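Local structure of pyridoxamine 5'-phosphate oxidase-related, FMN-binding protein (Paracoccus denitrificans, 6VNA) at the interface of chains A and B. The protein is a noncanonical haem oxygenase of the pyridoxamine 5'-phosphate oxidase-related, FMN-binding family that specifically degrades c-type haem. Residues are numbered along the deposited sequence; one frame, centred on the assembly and turned at random. Chains: chain A/B, Pyridoxamine 5'-phosphate oxidase-related, FMN-binding protein.

The interface of chains A and B. Residues chain A 32, 73-75, 96-97; chain B 36-39.
A:Arg73 reaches along B:Val38 to the backbone of B:Thr36. Its CB starts the contact loosely, near methyl CG2 of B:Val38. The next carbon, CG of A:Arg73, lies 3.7 Å from CG2 of B:Val38. CD still touches this methyl and also comes up to the carbonyl oxygen of B:Thr36. The chain then bends at chi3 (-67°) and swings the guanidinium toward that oxygen. At the tip, NH1 of A:Arg73 donates a hydrogen bond of 2.9 Å to O of B:Thr36. The oxygen accepts it on a lone pair in the carbonyl plane, and also lies close to the guanidinium plane, so the group meets it edge-on. NH1 also passes near CA of B:Gly37. Methyl CD1 of A:Leu32 lies over one face of the guanidinium, toward its rim, and may help to limit its rotation.

B:Val38 lies over the adjacent strands 73-79 and 92-101 of chain A. CG2 faces the arginine chain. CG1, anti to the backbone N (chi1 -178°), points down onto the sheet and toward A:Leu96. CG1 of B:Val38 packs 3.4 Å from the carbonyl O of A:Ala74 and more loosely against O of A:Gly97. CD2 of A:Leu96 closes on CG1 of B:Val38 at 3.8 Å. Further along, CG of the B:Pro39 ring rests 3.8 Å from CD2 of A:Leu32. Both methyls of this leucine lie near the carbonyl O of B:Gly37, in loose van der Waals contact. Within the turn, a weak hydrogen bond from N of B:Val38 to the hydroxyl OG1 of B:Thr36 may steady its shape.

The chain B segment is the loop just before strand 39-48, with B:Pro39 as the first residue of that strand. It docks on the end of strand 26-32, the start of strand 73-79 and the middle of strand 92-101. The two-fold interface of the deposited assembly repeats the contact with the chains exchanged. Proteins of this family usually work as homodimers, so it probably helps to hold the biological dimer together.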
# COMPACT_ATOMS: atom_id res chain seq x y z
N LEU A 32 6.91 -7.82 3.49
CA LEU A 32 7.93 -7.80 4.56
C LEU A 32 9.30 -7.80 3.90
O LEU A 32 9.58 -8.74 3.15
CB LEU A 32 7.70 -8.98 5.50
CG LEU A 32 6.38 -8.93 6.28
CD1 LEU A 32 6.18 -10.18 7.09
CD2 LEU A 32 6.31 -7.73 7.19
N ARG A 73 3.13 -13.24 3.47
CA ARG A 73 2.22 -12.27 4.14
C ARG A 73 2.21 -10.97 3.33
O ARG A 73 3.29 -10.50 2.94
CB ARG A 73 2.59 -12.10 5.61
CG ARG A 73 2.11 -13.27 6.47
CD ARG A 73 2.56 -13.16 7.91
NE ARG A 73 4.01 -13.29 8.01
CZ ARG A 73 4.72 -13.02 9.09
NH1 ARG A 73 4.14 -12.57 10.20
NH2 ARG A 73 6.03 -13.18 9.05
N ALA A 74 1.01 -10.44 3.04
CA ALA A 74 0.78 -9.35 2.06
C ALA A 74 -0.37 -8.47 2.54
O ALA A 74 -1.41 -9.03 2.93
CB ALA A 74 0.48 -9.92 0.69
N GLY A 75 -0.15 -7.16 2.53
CA GLY A 75 -1.18 -6.11 2.68
C GLY A 75 -1.54 -5.47 1.34
O GLY A 75 -0.66 -5.34 0.46
N LEU A 96 -5.60 -7.50 4.72
CA LEU A 96 -4.53 -8.40 5.23
C LEU A 96 -4.76 -9.76 4.56
O LEU A 96 -5.87 -10.26 4.64
CB LEU A 96 -4.61 -8.52 6.75
CG LEU A 96 -4.41 -7.25 7.59
CD1 LEU A 96 -4.48 -7.57 9.07
CD2 LEU A 96 -3.11 -6.55 7.28
N GLY A 97 -3.74 -10.30 3.89
CA GLY A 97 -3.89 -11.53 3.09
C GLY A 97 -2.61 -12.34 3.08
O GLY A 97 -1.62 -11.90 3.71
N THR B 36 -0.93 -10.85 13.59
CA THR B 36 -0.56 -11.77 12.47
C THR B 36 0.81 -11.40 11.89
O THR B 36 1.38 -12.24 11.17
CB THR B 36 -1.68 -11.79 11.41
OG1 THR B 36 -1.70 -10.57 10.67
CG2 THR B 36 -3.05 -11.96 12.01
N GLY B 37 1.33 -10.20 12.15
CA GLY B 37 2.59 -9.71 11.52
C GLY B 37 2.44 -9.36 10.04
O GLY B 37 3.44 -8.98 9.40
N VAL B 38 1.23 -9.45 9.49
CA VAL B 38 0.95 -9.09 8.07
C VAL B 38 1.08 -7.58 7.92
O VAL B 38 0.62 -6.85 8.79
CB VAL B 38 -0.45 -9.59 7.67
CG1 VAL B 38 -0.76 -9.30 6.22
CG2 VAL B 38 -0.54 -11.08 7.92
N PRO B 39 1.72 -7.04 6.85
CA PRO B 39 1.71 -5.59 6.62
C PRO B 39 0.27 -5.06 6.43
O PRO B 39 -0.43 -5.50 5.54
CB PRO B 39 2.52 -5.41 5.33
CG PRO B 39 3.32 -6.68 5.19
CD PRO B 39 2.43 -7.75 5.79